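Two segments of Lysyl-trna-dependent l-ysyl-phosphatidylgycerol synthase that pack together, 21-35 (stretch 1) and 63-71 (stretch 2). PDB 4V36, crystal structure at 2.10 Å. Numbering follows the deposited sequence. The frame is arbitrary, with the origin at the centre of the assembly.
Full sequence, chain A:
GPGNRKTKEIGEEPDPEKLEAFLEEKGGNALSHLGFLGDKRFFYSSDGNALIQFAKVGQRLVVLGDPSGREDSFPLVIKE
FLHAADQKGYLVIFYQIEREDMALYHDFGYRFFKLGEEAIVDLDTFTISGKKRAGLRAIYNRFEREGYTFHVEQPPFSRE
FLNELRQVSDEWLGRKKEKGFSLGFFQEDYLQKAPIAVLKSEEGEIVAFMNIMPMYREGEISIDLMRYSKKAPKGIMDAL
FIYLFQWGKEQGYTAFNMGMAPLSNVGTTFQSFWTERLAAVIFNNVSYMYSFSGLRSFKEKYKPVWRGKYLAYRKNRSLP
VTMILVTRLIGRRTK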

# COMPACT_ATOMS: atom_id res chain seq x y z
N ALA A 21 1.89 -18.85 5.90
CA ALA A 21 1.89 -20.12 5.20
C ALA A 21 1.08 -20.03 3.91
O ALA A 21 1.50 -20.53 2.87
CB ALA A 21 1.35 -21.23 6.09
N PHE A 22 -0.07 -19.37 3.99
CA PHE A 22 -0.97 -19.24 2.85
C PHE A 22 -0.35 -18.44 1.72
O PHE A 22 -0.41 -18.84 0.55
CB PHE A 22 -2.29 -18.59 3.29
CG PHE A 22 -3.24 -18.33 2.15
CD1 PHE A 22 -4.11 -19.32 1.72
CD2 PHE A 22 -3.28 -17.09 1.52
CE1 PHE A 22 -4.99 -19.08 0.68
CE2 PHE A 22 -4.15 -16.85 0.48
CZ PHE A 22 -5.01 -17.85 0.06
N LEU A 23 0.25 -17.30 2.06
CA LEU A 23 0.77 -16.37 1.06
C LEU A 23 1.94 -16.92 0.26
O LEU A 23 2.23 -16.46 -0.84
CB LEU A 23 1.17 -15.05 1.72
CG LEU A 23 0.01 -14.19 2.24
CD1 LEU A 23 0.52 -12.92 2.89
CD2 LEU A 23 -0.95 -13.87 1.10
N GLU A 24 2.62 -17.92 0.82
CA GLU A 24 3.77 -18.51 0.14
C GLU A 24 3.40 -19.80 -0.60
O GLU A 24 4.11 -20.22 -1.51
CB GLU A 24 4.91 -18.77 1.13
CG GLU A 24 4.58 -19.76 2.23
CD GLU A 24 5.73 -19.97 3.19
OE1 GLU A 24 6.73 -19.22 3.09
OE2 GLU A 24 5.65 -20.88 4.04
N GLU A 25 2.28 -20.41 -0.20
CA GLU A 25 1.85 -21.65 -0.83
C GLU A 25 0.73 -21.42 -1.84
O GLU A 25 0.42 -22.29 -2.65
CB GLU A 25 1.39 -22.66 0.23
CG GLU A 25 0.02 -22.35 0.83
CD GLU A 25 -0.37 -23.34 1.92
OE1 GLU A 25 0.27 -24.40 2.02
OE2 GLU A 25 -1.32 -23.04 2.67
N LYS A 26 0.12 -20.24 -1.80
CA LYS A 26 -0.98 -19.92 -2.70
C LYS A 26 -0.74 -18.62 -3.46
O LYS A 26 -1.33 -18.38 -4.51
CB LYS A 26 -2.30 -19.82 -1.92
CG LYS A 26 -2.70 -21.10 -1.20
CD LYS A 26 -2.89 -22.25 -2.17
CE LYS A 26 -3.30 -23.52 -1.44
NZ LYS A 26 -3.50 -24.66 -2.37
N GLY A 27 0.14 -17.78 -2.92
CA GLY A 27 0.44 -16.50 -3.54
C GLY A 27 -0.41 -15.38 -2.96
O GLY A 27 -1.38 -15.63 -2.26
N GLY A 28 -0.03 -14.14 -3.27
CA GLY A 28 -0.77 -12.98 -2.79
C GLY A 28 -0.76 -11.85 -3.80
O GLY A 28 -0.35 -12.03 -4.94
N ASN A 29 -1.22 -10.68 -3.37
CA ASN A 29 -1.22 -9.50 -4.23
C ASN A 29 -0.47 -8.34 -3.59
O ASN A 29 0.44 -8.55 -2.78
CB ASN A 29 -2.66 -9.08 -4.56
CG ASN A 29 -3.48 -8.76 -3.33
OD1 ASN A 29 -3.43 -7.65 -2.81
ND2 ASN A 29 -4.24 -9.74 -2.86
N ALA A 30 -0.84 -7.12 -3.95
CA ALA A 30 -0.13 -5.93 -3.50
C ALA A 30 -0.44 -5.56 -2.06
O ALA A 30 0.39 -4.98 -1.36
CB ALA A 30 -0.44 -4.76 -4.42
N LEU A 31 -1.64 -5.90 -1.61
CA LEU A 31 -2.10 -5.50 -0.28
C LEU A 31 -2.13 -6.67 0.70
O LEU A 31 -2.62 -6.53 1.82
CB LEU A 31 -3.49 -4.87 -0.38
CG LEU A 31 -3.62 -3.71 -1.37
CD1 LEU A 31 -5.09 -3.35 -1.58
CD2 LEU A 31 -2.83 -2.50 -0.90
N SER A 32 -1.60 -7.81 0.28
CA SER A 32 -1.63 -9.02 1.08
C SER A 32 -0.79 -8.91 2.36
O SER A 32 -1.18 -9.40 3.41
CB SER A 32 -1.15 -10.22 0.26
OG SER A 32 -1.97 -10.42 -0.87
N HIS A 33 0.36 -8.25 2.25
CA HIS A 33 1.29 -8.14 3.37
C HIS A 33 0.70 -7.31 4.51
O HIS A 33 1.13 -7.44 5.66
CB HIS A 33 2.61 -7.53 2.90
CG HIS A 33 3.71 -7.63 3.92
ND1 HIS A 33 4.16 -6.54 4.63
CD2 HIS A 33 4.44 -8.69 4.34
CE1 HIS A 33 5.13 -6.93 5.45
NE2 HIS A 33 5.32 -8.23 5.29
N LEU A 34 -0.27 -6.46 4.20
CA LEU A 34 -0.89 -5.61 5.20
C LEU A 34 -1.72 -6.40 6.22
O LEU A 34 -2.16 -5.86 7.23
CB LEU A 34 -1.78 -4.55 4.53
CG LEU A 34 -1.01 -3.48 3.75
CD1 LEU A 34 -1.97 -2.51 3.09
CD2 LEU A 34 -0.05 -2.75 4.67
N GLY A 35 -1.91 -7.69 5.94
CA GLY A 35 -2.63 -8.56 6.85
C GLY A 35 -1.85 -8.85 8.12
O GLY A 35 -2.40 -9.35 9.10
N VAL A 63 -13.63 -4.64 2.22
CA VAL A 63 -12.58 -5.56 1.80
C VAL A 63 -11.38 -4.80 1.25
O VAL A 63 -11.54 -3.85 0.48
CB VAL A 63 -13.09 -6.55 0.74
CG1 VAL A 63 -11.97 -7.48 0.28
CG2 VAL A 63 -14.26 -7.36 1.28
N LEU A 64 -10.18 -5.21 1.65
CA LEU A 64 -8.96 -4.58 1.16
C LEU A 64 -8.40 -5.30 -0.06
O LEU A 64 -7.78 -6.36 0.06
CB LEU A 64 -7.90 -4.53 2.27
CG LEU A 64 -6.59 -3.82 1.90
CD1 LEU A 64 -6.86 -2.37 1.52
CD2 LEU A 64 -5.59 -3.90 3.04
N GLY A 65 -8.65 -4.74 -1.24
CA GLY A 65 -8.11 -5.28 -2.48
C GLY A 65 -8.82 -6.52 -2.97
O GLY A 65 -9.85 -6.92 -2.43
N ASP A 66 -8.26 -7.13 -4.01
CA ASP A 66 -8.77 -8.39 -4.54
C ASP A 66 -8.37 -9.54 -3.60
O ASP A 66 -7.52 -9.35 -2.73
CB ASP A 66 -8.23 -8.63 -5.95
CG ASP A 66 -8.76 -7.63 -6.95
OD1 ASP A 66 -9.95 -7.74 -7.32
OD2 ASP A 66 -8.00 -6.74 -7.38
N PRO A 67 -9.00 -10.71 -3.76
CA PRO A 67 -8.59 -11.85 -2.93
C PRO A 67 -7.13 -12.26 -3.16
O PRO A 67 -6.54 -11.92 -4.18
CB PRO A 67 -9.53 -12.97 -3.39
CG PRO A 67 -10.73 -12.27 -3.91
CD PRO A 67 -10.20 -11.02 -4.56
N SER A 68 -6.56 -12.98 -2.20
CA SER A 68 -5.20 -13.49 -2.32
C SER A 68 -5.24 -14.99 -2.57
O SER A 68 -6.18 -15.67 -2.17
CB SER A 68 -4.39 -13.18 -1.06
OG SER A 68 -4.36 -11.79 -0.80
N GLY A 69 -4.21 -15.50 -3.25
CA GLY A 69 -4.11 -16.93 -3.51
C GLY A 69 -4.34 -17.29 -4.97
O GLY A 69 -4.03 -16.50 -5.87
N ARG A 70 -4.88 -18.48 -5.20
CA ARG A 70 -5.13 -18.97 -6.55
C ARG A 70 -6.33 -18.27 -7.19
O ARG A 70 -7.43 -18.29 -6.64
CB ARG A 70 -5.36 -20.48 -6.54
N GLU A 71 -6.10 -17.66 -8.35
CA GLU A 71 -7.13 -16.87 -9.03
C GLU A 71 -8.32 -17.71 -9.47
O GLU A 71 -9.41 -17.18 -9.69
CB GLU A 71 -6.52 -16.16 -10.24
CG GLU A 71 -5.34 -15.26 -9.91
CD GLU A 71 -4.81 -14.52 -11.12
OE1 GLU A 71 -5.45 -14.61 -12.19
OE2 GLU A 71 -3.77 -13.85 -11.00

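Contact between residues 21-35, which leave a helix through a glycine-containing turn and end in a 3-10 segment, and residues 63-71, which carry two short strand segments; about 476 Å² is buried, both sides summed. Polar side chains: a hydrogen bond crosses the contact between S32 OG and S68 OG (2.8 Å), and either hydroxyl could be the donor. S32 OG also accepts from the backbone of its own stretch, N29 N to S32 OG at 2.6 Å and nearly linear, so the hydroxyl that meets S68 also fixes the turn. N29 points toward the second stretch. Its OD1 accepts from L31 N (2.8 Å), which holds the amide in place and leaves ND2 facing the other chain segment, 3.3 Å from D66 O and 3.4 Å from P67 O. ND2 also lies 2.9 Å from S68 OG, but the angle is too poor for a hydrogen bond. Backbone: K26 and G27 run close to G69. G69 CA makes CA-H...O contacts of 3.3 Å with both K26 O and G27 O; G27 O to G69 N is short (3.0 Å), yet badly angled for a hydrogen bond. Apolar contacts: L64 packs against two leucines; its closest approaches are L64 CD1 to L31 CD1 (3.7 Å) and L64 CD2 to L34 CD1 (3.9 Å), and L64 CD2 also lies 4.1 Å from L31 CB. The F22 ring presents its edge to S68 O, with CZ 3.3 Å from that oxygen, while L23 CD2 rests 4.1 Å from S68 CB. Glycines: close packing leaves no room for a CB at three positions. At G65 it would lie 2.8 Å from L31 CD1, at G69 2.7 Å from F22 CZ, and at G28 2.8 Å from S32 OG within the same stretch. The backbone angles of G27 and G69 by themselves also call for glycine.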